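Local structure of insecticidal Delta-Endotoxin Cry8Ea1 (Bacillus Thuringiensis, 3EB7) at residues Q305-P310 / I315-Y320; E53-L58 / Y128-L133; N524-K529 / V566-S571. The protein is a three-domain Cry toxin active against larvae of the beetle Holotrichia parallela, and probably kills by forming pores in midgut cell membranes. All coordinates share one frame; numbering follows the deposited sequence.

Interaction 1. Residues Q305-P310 / I315-Y320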
loop_
_atom_site.group_PDB
_atom_site.type_symbol
_atom_site.label_atom_id
_atom_site.label_comp_id
_atom_site.label_asym_id
_atom_site.label_seq_id
_atom_site.Cartn_x
_atom_site.Cartn_y
_atom_site.Cartn_z
ATOM N N GLN A 305 10.420 9.983 -22.447
ATOM C CA GLN A 305 9.488 9.093 -23.095
ATOM C C GLN A 305 9.482 7.843 -22.232
ATOM O O GLN A 305 10.524 7.308 -21.883
ATOM C CB GLN A 305 9.986 8.817 -24.522
ATOM C CG GLN A 305 8.900 8.424 -25.465
ATOM C CD GLN A 305 9.384 7.651 -26.675
ATOM O OE1 GLN A 305 9.192 8.089 -27.789
ATOM N NE2 GLN A 305 9.987 6.496 -26.461
ATOM N N ILE A 306 8.325 7.394 -21.827
ATOM C CA ILE A 306 8.259 6.290 -20.889
ATOM C C ILE A 306 7.319 5.220 -21.406
ATOM O O ILE A 306 6.239 5.527 -21.907
ATOM C CB ILE A 306 7.848 6.772 -19.439
ATOM C CG1 ILE A 306 7.800 5.579 -18.456
ATOM C CG2 ILE A 306 6.510 7.569 -19.450
ATOM C CD1 ILE A 306 7.787 6.004 -17.000
ATOM N N SER A 307 7.737 3.960 -21.293
ATOM C CA SER A 307 6.901 2.833 -21.687
ATOM C C SER A 307 6.636 1.991 -20.469
ATOM O O SER A 307 7.548 1.745 -19.646
ATOM C CB SER A 307 7.573 1.976 -22.774
ATOM O OG SER A 307 7.780 2.703 -23.979
ATOM N N SER A 308 5.380 1.550 -20.359
ATOM C CA SER A 308 4.945 0.570 -19.349
ATOM C C SER A 308 3.990 -0.458 -19.927
ATOM O O SER A 308 3.436 -0.306 -21.046
ATOM C CB SER A 308 4.256 1.270 -18.174
ATOM O OG SER A 308 3.239 2.144 -18.637
ATOM N N GLN A 309 3.728 -1.467 -19.105
ATOM C CA GLN A 309 3.018 -2.643 -19.514
ATOM C C GLN A 309 2.314 -3.294 -18.340
ATOM O O GLN A 309 2.981 -3.664 -17.379
ATOM C CB GLN A 309 4.045 -3.643 -20.071
ATOM C CG GLN A 309 3.410 -4.640 -20.940
ATOM C CD GLN A 309 4.311 -5.798 -21.266
ATOM O OE1 GLN A 309 3.858 -6.800 -21.803
ATOM N NE2 GLN A 309 5.577 -5.668 -20.968
ATOM N N PRO A 310 0.976 -3.507 -18.451
ATOM C CA PRO A 310 0.195 -4.393 -17.559
ATOM C C PRO A 310 0.700 -5.841 -17.677
ATOM O O PRO A 310 1.283 -6.211 -18.720
ATOM C CB PRO A 310 -1.248 -4.321 -18.126
ATOM C CG PRO A 310 -1.289 -3.178 -19.031
ATOM C CD PRO A 310 0.137 -2.935 -19.523
ATOM N N ILE A 315 2.278 -2.830 -24.517
ATOM C CA ILE A 315 3.089 -1.731 -24.018
ATOM C C ILE A 315 2.570 -0.347 -24.462
ATOM O O ILE A 315 2.357 -0.104 -25.620
ATOM C CB ILE A 315 4.574 -1.905 -24.432
ATOM C CG1 ILE A 315 5.101 -3.241 -23.913
ATOM C CG2 ILE A 315 5.411 -0.715 -23.933
ATOM C CD1 ILE A 315 6.334 -3.758 -24.654
ATOM N N GLN A 316 2.350 0.558 -23.524
ATOM C CA GLN A 316 1.925 1.911 -23.885
ATOM C C GLN A 316 3.094 2.871 -23.659
ATOM O O GLN A 316 3.911 2.664 -22.758
ATOM C CB GLN A 316 0.690 2.314 -23.062
ATOM C CG GLN A 316 0.696 3.786 -22.548
ATOM C CD GLN A 316 -0.216 4.012 -21.313
ATOM O OE1 GLN A 316 -1.465 4.072 -21.430
ATOM N NE2 GLN A 316 0.408 4.155 -20.132
ATOM N N THR A 317 3.168 3.904 -24.491
ATOM C CA THR A 317 4.233 4.848 -24.430
ATOM C C THR A 317 3.673 6.247 -24.367
ATOM O O THR A 317 2.867 6.634 -25.215
ATOM C CB THR A 317 5.202 4.706 -25.627
ATOM O OG1 THR A 317 5.818 3.420 -25.596
ATOM C CG2 THR A 317 6.300 5.727 -25.564
ATOM N N GLN A 318 4.085 7.007 -23.350
ATOM C CA GLN A 318 3.730 8.418 -23.285
ATOM C C GLN A 318 4.991 9.278 -23.247
ATOM O O GLN A 318 6.087 8.819 -22.929
ATOM C CB GLN A 318 2.803 8.738 -22.093
ATOM C CG GLN A 318 1.762 7.641 -21.730
ATOM C CD GLN A 318 0.451 7.595 -22.585
ATOM O OE1 GLN A 318 0.181 8.456 -23.460
ATOM N NE2 GLN A 318 -0.378 6.566 -22.311
ATOM N N THR A 319 4.801 10.544 -23.566
ATOM C CA THR A 319 5.846 11.524 -23.703
ATOM C C THR A 319 5.555 12.617 -22.700
ATOM O O THR A 319 4.382 12.925 -22.451
ATOM C CB THR A 319 5.790 12.048 -25.154
ATOM O OG1 THR A 319 6.800 11.386 -25.907
ATOM C CG2 THR A 319 6.004 13.504 -25.263
ATOM N N TYR A 320 6.619 13.190 -22.124
ATOM C CA TYR A 320 6.529 14.341 -21.215
ATOM C C TYR A 320 7.621 15.327 -21.490
ATOM O O TYR A 320 8.749 14.923 -21.757
ATOM C CB TYR A 320 6.709 13.900 -19.756
ATOM C CG TYR A 320 5.559 13.111 -19.207
ATOM C CD1 TYR A 320 4.529 13.757 -18.537
ATOM C CD2 TYR A 320 5.500 11.721 -19.344
ATOM C CE1 TYR A 320 3.491 13.059 -17.997
ATOM C CE2 TYR A 320 4.431 11.010 -18.816
ATOM C CZ TYR A 320 3.434 11.704 -18.168
ATOM O OH TYR A 320 2.365 11.054 -17.631
HETATM O O HOH W 1 3.406 4.796 -20.523
#
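Ile-306 and Gln-318 form a hydrogen-bonded antiparallel pair, with Ile-306 N 2.9 Å from Gln-318 O and the return bond from Gln-318 N to Ile-306 O. Ser-308 and Gln-316 repeat the pattern. The short axes approach to 4.8 Å at 155°, antiparallel. Four residues link the segments, so the strands form a beta hairpin. In between lies the non-hydrogen-bonded pair Ser-307 and Thr-317. Here the hydroxyls meet directly, Ser-307 OG to Thr-317 OG1 at 2.6 Å. Each oxygen stands opposite its own carbonyl carbon (chi1 -63° in both), which turns the two toward each other. Thr-317 CG2 lies against Gln-305 CG at 3.7 Å. Ile-315 CG2 reaches Ser-307 CB at 3.6 Å. On the other face, Ile-306 CG2 comes to the edge of the Tyr-320 ring, 4.1 Å from CE2. A water donates to Gln-316 O and also hydrogen-bonds to Ser-308 OG, which has a further partner in Asp-278. Strand 316-321 is outermost in a four-stranded antiparallel sheet of the second domain of the Cry fold, the beta prism. Strand 278-292 flanks strand 296-310 on its other side. Tyr-418 of strand 414-422 packs on Ile-306, Ser-308 and Gln-318.

Interaction 2. Residues E53-L58 / Y128-L133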
loop_
_atom_site.group_PDB
_atom_site.type_symbol
_atom_site.label_atom_id
_atom_site.label_comp_id
_atom_site.label_asym_id
_atom_site.label_seq_id
_atom_site.Cartn_x
_atom_site.Cartn_y
_atom_site.Cartn_z
ATOM N N GLU A 53 4.519 12.600 16.472
ATOM C CA GLU A 53 5.363 13.616 15.848
ATOM C C GLU A 53 5.249 13.620 14.322
ATOM O O GLU A 53 5.210 14.687 13.682
ATOM C CB GLU A 53 6.821 13.457 16.294
ATOM C CG GLU A 53 7.018 13.661 17.802
ATOM C CD GLU A 53 8.495 13.550 18.249
ATOM O OE1 GLU A 53 9.398 13.337 17.413
ATOM O OE2 GLU A 53 8.769 13.670 19.461
ATOM N N GLN A 54 5.202 12.433 13.739
ATOM C CA GLN A 54 4.983 12.297 12.295
ATOM C C GLN A 54 3.754 13.077 11.799
ATOM O O GLN A 54 3.858 13.953 10.968
ATOM C CB GLN A 54 4.839 10.808 11.921
ATOM C CG GLN A 54 4.524 10.610 10.473
ATOM C CD GLN A 54 4.002 9.214 10.159
ATOM O OE1 GLN A 54 4.171 8.732 9.034
ATOM N NE2 GLN A 54 3.380 8.561 11.138
ATOM N N VAL A 55 2.578 12.743 12.314
ATOM C CA VAL A 55 1.353 13.297 11.753
ATOM C C VAL A 55 1.232 14.774 12.159
ATOM O O VAL A 55 0.757 15.568 11.387
ATOM C CB VAL A 55 0.134 12.398 12.082
ATOM C CG1 VAL A 55 -1.135 12.838 11.314
ATOM C CG2 VAL A 55 0.472 10.931 11.696
ATOM N N GLU A 56 1.702 15.140 13.355
ATOM C CA GLU A 56 1.780 16.560 13.756
ATOM C C GLU A 56 2.625 17.386 12.785
ATOM O O GLU A 56 2.247 18.500 12.415
ATOM C CB GLU A 56 2.286 16.726 15.202
ATOM C CG GLU A 56 1.311 16.244 16.324
ATOM C CD GLU A 56 1.992 16.318 17.728
ATOM O OE1 GLU A 56 1.592 17.155 18.585
ATOM O OE2 GLU A 56 2.977 15.554 17.963
ATOM N N ALA A 57 3.778 16.854 12.386
ATOM C CA ALA A 57 4.593 17.490 11.342
ATOM C C ALA A 57 3.867 17.566 9.955
ATOM O O ALA A 57 3.998 18.544 9.264
ATOM C CB ALA A 57 5.979 16.797 11.221
ATOM N N LEU A 58 3.116 16.538 9.568
ATOM C CA LEU A 58 2.468 16.485 8.236
ATOM C C LEU A 58 1.336 17.499 8.109
ATOM O O LEU A 58 1.117 18.065 7.044
ATOM C CB LEU A 58 1.906 15.075 7.953
ATOM C CG LEU A 58 2.904 13.946 7.646
ATOM C CD1 LEU A 58 2.164 12.645 7.432
ATOM C CD2 LEU A 58 3.735 14.269 6.432
ATOM N N TYR A 128 -8.447 15.759 17.565
ATOM C CA TYR A 128 -7.085 15.215 17.395
ATOM C C TYR A 128 -7.078 13.873 16.689
ATOM O O TYR A 128 -6.081 13.172 16.686
ATOM C CB TYR A 128 -6.356 15.088 18.752
ATOM C CG TYR A 128 -6.296 16.415 19.501
ATOM C CD1 TYR A 128 -7.086 16.638 20.626
ATOM C CD2 TYR A 128 -5.483 17.446 19.055
ATOM C CE1 TYR A 128 -7.066 17.852 21.308
ATOM C CE2 TYR A 128 -5.457 18.677 19.711
ATOM C CZ TYR A 128 -6.263 18.872 20.831
ATOM O OH TYR A 128 -6.226 20.075 21.491
ATOM N N GLU A 129 -8.193 13.510 16.079
ATOM C CA GLU A 129 -8.315 12.225 15.431
ATOM C C GLU A 129 -7.253 12.026 14.353
ATOM O O GLU A 129 -6.760 10.929 14.183
ATOM C CB GLU A 129 -9.707 12.094 14.819
ATOM C CG GLU A 129 -10.839 12.208 15.818
ATOM C CD GLU A 129 -11.411 13.619 15.935
ATOM O OE1 GLU A 129 -10.760 14.632 15.541
ATOM O OE2 GLU A 129 -12.550 13.701 16.436
ATOM N N VAL A 130 -6.938 13.088 13.614
ATOM C CA VAL A 130 -5.896 13.055 12.578
ATOM C C VAL A 130 -4.452 12.974 13.154
ATOM O O VAL A 130 -3.728 11.996 12.899
ATOM C CB VAL A 130 -6.021 14.249 11.600
ATOM C CG1 VAL A 130 -4.874 14.227 10.550
ATOM C CG2 VAL A 130 -7.431 14.283 10.927
ATOM N N PRO A 131 -4.031 13.970 13.957
ATOM C CA PRO A 131 -2.649 13.812 14.436
ATOM C C PRO A 131 -2.395 12.474 15.183
ATOM O O PRO A 131 -1.254 12.013 15.234
ATOM C CB PRO A 131 -2.443 15.024 15.365
ATOM C CG PRO A 131 -3.840 15.470 15.714
ATOM C CD PRO A 131 -4.669 15.178 14.498
ATOM N N LEU A 132 -3.455 11.863 15.718
ATOM C CA LEU A 132 -3.344 10.569 16.421
ATOM C C LEU A 132 -3.641 9.342 15.552
ATOM O O LEU A 132 -3.687 8.236 16.063
ATOM C CB LEU A 132 -4.260 10.533 17.655
ATOM C CG LEU A 132 -3.965 11.452 18.848
ATOM C CD1 LEU A 132 -5.270 11.587 19.683
ATOM C CD2 LEU A 132 -2.785 10.957 19.741
ATOM N N LEU A 133 -3.829 9.540 14.252
ATOM C CA LEU A 133 -4.257 8.463 13.326
ATOM C C LEU A 133 -3.244 7.340 13.153
ATOM O O LEU A 133 -3.626 6.165 13.183
ATOM C CB LEU A 133 -4.561 9.029 11.953
ATOM C CG LEU A 133 -5.800 8.601 11.162
ATOM C CD1 LEU A 133 -5.449 8.490 9.689
ATOM C CD2 LEU A 133 -6.531 7.370 11.687
#
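Val-55 meets Val-130 and Pro-131 chiefly through van der Waals packing against their backbone. Its CG1 lies 3.2 Å from Val-130 O and 3.6 Å from Pro-131 CA. CG1 is anti to the backbone N (chi1 -171°), which turns it to the Val-130 carbonyl. Val-55 CB rests 3.5 Å from Pro-131 O. Val-55 CG2 comes no nearer than 4.1 Å, to Pro-131 O; CG1 is the branch that touches.

Apolar side-chain contact is slighter. Val-55 CG1 approaches Val-130 CG1 at 4.1 Å. Glu-56 CG passes 4.1 Å from Pro-131 CB, and the two side chains cross at about a right angle.

The loop surface is shaped by a type I beta turn from Val-130 to Leu-133, closed by Leu-133 N to Val-130 O at 2.8 Å. Leu-132 holds the N-cap position of helix 133-153. The contact therefore joins helix 47-59 to the turn that leads into helix 133-153, within the N-terminal helical domain, the bundle linked with pore formation in Cry toxins.

The charged end of Glu-56 has partners outside the two segments. Its carboxylate makes a salt bridge to Arg-68 and accepts a hydrogen bond from Ile-63 N. Around the apolar contact, Met-211 of helix 198-220 touches Val-55, while Trp-185 of helix 161-191 touches Val-130.

Interaction 3. Residues N524-K529 / V566-S571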
loop_
_atom_site.group_PDB
_atom_site.type_symbol
_atom_site.label_atom_id
_atom_site.label_comp_id
_atom_site.label_asym_id
_atom_site.label_seq_id
_atom_site.Cartn_x
_atom_site.Cartn_y
_atom_site.Cartn_z
ATOM N N ASN A 524 -21.016 -19.812 -12.411
ATOM C CA ASN A 524 -22.030 -18.756 -12.734
ATOM C C ASN A 524 -23.020 -18.670 -11.583
ATOM O O ASN A 524 -23.366 -19.693 -10.993
ATOM C CB ASN A 524 -22.813 -18.990 -14.066
ATOM C CG ASN A 524 -23.636 -17.697 -14.534
ATOM O OD1 ASN A 524 -23.106 -16.883 -15.305
ATOM N ND2 ASN A 524 -24.899 -17.512 -14.044
ATOM N N GLY A 525 -23.473 -17.462 -11.270
ATOM C CA GLY A 525 -24.447 -17.314 -10.205
ATOM C C GLY A 525 -24.981 -15.926 -10.100
ATOM O O GLY A 525 -24.468 -15.023 -10.736
ATOM N N ARG A 526 -26.001 -15.760 -9.274
ATOM C CA ARG A 526 -26.562 -14.466 -8.984
ATOM C C ARG A 526 -26.104 -14.017 -7.611
ATOM O O ARG A 526 -26.008 -14.832 -6.696
ATOM C CB ARG A 526 -28.088 -14.508 -9.012
ATOM C CG ARG A 526 -28.694 -13.136 -8.776
ATOM C CD ARG A 526 -29.764 -12.943 -9.777
ATOM N NE ARG A 526 -30.351 -11.604 -9.761
ATOM C CZ ARG A 526 -30.159 -10.735 -10.737
ATOM N NH1 ARG A 526 -29.360 -11.055 -11.742
ATOM N NH2 ARG A 526 -30.727 -9.552 -10.690
ATOM N N PHE A 527 -25.818 -12.717 -7.468
ATOM C CA PHE A 527 -25.372 -12.190 -6.202
ATOM C C PHE A 527 -26.141 -10.954 -5.859
ATOM O O PHE A 527 -26.642 -10.257 -6.731
ATOM C CB PHE A 527 -23.846 -11.996 -6.215
ATOM C CG PHE A 527 -23.116 -13.272 -6.480
ATOM C CD1 PHE A 527 -22.815 -13.656 -7.798
ATOM C CD2 PHE A 527 -22.828 -14.144 -5.420
ATOM C CE1 PHE A 527 -22.197 -14.882 -8.053
ATOM C CE2 PHE A 527 -22.231 -15.364 -5.661
ATOM C CZ PHE A 527 -21.907 -15.749 -6.972
ATOM N N ASN A 528 -26.275 -10.710 -4.570
ATOM C CA ASN A 528 -27.162 -9.674 -4.091
ATOM C C ASN A 528 -26.421 -8.384 -3.797
ATOM O O ASN A 528 -25.211 -8.372 -3.611
ATOM C CB ASN A 528 -27.909 -10.170 -2.847
ATOM C CG ASN A 528 -28.961 -11.250 -3.170
ATOM O OD1 ASN A 528 -29.542 -11.267 -4.249
ATOM N ND2 ASN A 528 -29.236 -12.105 -2.205
ATOM N N LYS A 529 -27.164 -7.295 -3.781
ATOM C CA LYS A 529 -26.603 -5.992 -3.567
ATOM C C LYS A 529 -26.124 -5.877 -2.122
ATOM O O LYS A 529 -26.666 -6.538 -1.244
ATOM C CB LYS A 529 -27.625 -4.903 -3.907
ATOM C CG LYS A 529 -28.767 -4.734 -2.951
ATOM C CD LYS A 529 -29.622 -3.545 -3.414
ATOM C CE LYS A 529 -30.361 -2.928 -2.259
ATOM N NZ LYS A 529 -30.723 -1.479 -2.492
ATOM N N VAL A 566 -19.881 -9.628 -15.458
ATOM C CA VAL A 566 -21.111 -9.236 -14.762
ATOM C C VAL A 566 -22.221 -8.761 -15.755
ATOM O O VAL A 566 -21.943 -8.137 -16.803
ATOM C CB VAL A 566 -20.898 -8.229 -13.561
ATOM C CG1 VAL A 566 -19.897 -8.791 -12.532
ATOM C CG2 VAL A 566 -20.511 -6.823 -14.049
ATOM N N ARG A 567 -23.465 -9.058 -15.383
ATOM C CA ARG A 567 -24.593 -9.100 -16.289
ATOM C C ARG A 567 -25.918 -8.963 -15.500
ATOM O O ARG A 567 -25.953 -9.188 -14.285
ATOM C CB ARG A 567 -24.536 -10.481 -16.938
ATOM C CG ARG A 567 -25.269 -10.656 -18.196
ATOM C CD ARG A 567 -25.004 -12.039 -18.728
ATOM N NE ARG A 567 -23.599 -12.168 -19.082
ATOM C CZ ARG A 567 -22.955 -13.320 -19.295
ATOM N NH1 ARG A 567 -23.590 -14.492 -19.188
ATOM N NH2 ARG A 567 -21.658 -13.294 -19.608
ATOM N N ASN A 568 -26.991 -8.598 -16.203
ATOM C CA ASN A 568 -28.368 -8.712 -15.702
ATOM C C ASN A 568 -28.567 -7.999 -14.378
ATOM O O ASN A 568 -28.913 -8.608 -13.362
ATOM C CB ASN A 568 -28.760 -10.212 -15.604
ATOM C CG ASN A 568 -30.282 -10.441 -15.529
ATOM O OD1 ASN A 568 -31.086 -9.569 -15.905
ATOM N ND2 ASN A 568 -30.680 -11.628 -15.053
ATOM N N PHE A 569 -28.306 -6.699 -14.390
ATOM C CA PHE A 569 -28.403 -5.861 -13.207
ATOM C C PHE A 569 -29.879 -5.740 -12.794
ATOM O O PHE A 569 -30.725 -5.464 -13.647
ATOM C CB PHE A 569 -27.849 -4.467 -13.513
ATOM C CG PHE A 569 -26.323 -4.367 -13.566
ATOM C CD1 PHE A 569 -25.695 -3.125 -13.384
ATOM C CD2 PHE A 569 -25.513 -5.486 -13.793
ATOM C CE1 PHE A 569 -24.296 -3.014 -13.459
ATOM C CE2 PHE A 569 -24.132 -5.376 -13.873
ATOM C CZ PHE A 569 -23.531 -4.143 -13.721
ATOM N N SER A 570 -30.184 -5.897 -11.502
ATOM C CA SER A 570 -31.552 -5.701 -10.988
ATOM C C SER A 570 -32.140 -4.277 -11.164
ATOM O O SER A 570 -33.321 -4.051 -10.923
ATOM C CB SER A 570 -31.596 -6.072 -9.515
ATOM O OG SER A 570 -30.885 -5.124 -8.743
ATOM N N SER A 571 -31.325 -3.309 -11.562
ATOM C CA SER A 571 -31.797 -1.955 -11.762
ATOM C C SER A 571 -30.809 -1.288 -12.688
ATOM O O SER A 571 -29.611 -1.617 -12.665
ATOM C CB SER A 571 -31.841 -1.231 -10.422
ATOM O OG SER A 571 -32.273 0.100 -10.549
#
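Arg-526 reaches Asn-568 because its side chain leaves strand 520-527 with its CG turned away from the backbone N (chi1 -177°) and then bends at chi2 (134°). The bend brings the guanidinium to the loop that follows strand 559-567. There the side chain of Asn-568 crosses that of Arg-526 at about a right angle.

The main bond runs from Arg-526 NH1 to Asn-568 O, at 3.0 Å. The donor lies in the carbonyl plane, and the oxygen lies close to the guanidinium plane. Arg-526 NH2 adds a weak, more bent bond to Asn-568 O at 3.4 Å. One backbone carbonyl thus receives both terminal nitrogens at the edge of the guanidinium. Farther along this edge, Ser-570 CB sits 3.8 Å from Arg-526 NH2. The amide of Asn-568 is tilted by 54° to the guanidinium, and its ND2 stays 3.6 Å from Arg-526 NH1.

Asp-512, outside the two segments, ties the two residues together from strand 511-517. Asp-512 OD1 makes a salt bridge to Arg-526 NH1, and Asp-512 OD2 accepts a hydrogen bond from Asn-568 ND2. Ser-570 is held separately, its OG bonded to the backbone N of Asp-510. Strand 511-517 lies between strands 520-527 and 559-567 in the sheet. Arg-526 therefore reaches across its neighbour to the next strand's exit loop, in the third, beta-sandwich domain of the Cry fold.

This is a polar surface contact, with little apolar packing. The carboxylate of Asp-512 probably balances the arginine charge. The guanidinium, gripped by a carbonyl and a carboxylate, is probably restrained in its rotation about the end of the side chain.

How the interactions relate
The three contacts fall in three parts of one chain and follow each other in sequence: interaction 2 in the N-terminal helical domain, interaction 1 in the second domain, and interaction 3 in the third, beta-sandwich domain. They do not touch. The centres of interactions 1 and 2 are about 37 Å apart, those of 1 and 3 about 36 Å, and those of 2 and 3 about 42 Å. Their nearest atoms are at least about 20 Å apart. Each is a local contact within its own domain, and none bridges two domains. An acetate ion, probably from the crystallisation liquor, lies about 3 Å from the Ile-315 side chain in interaction 1.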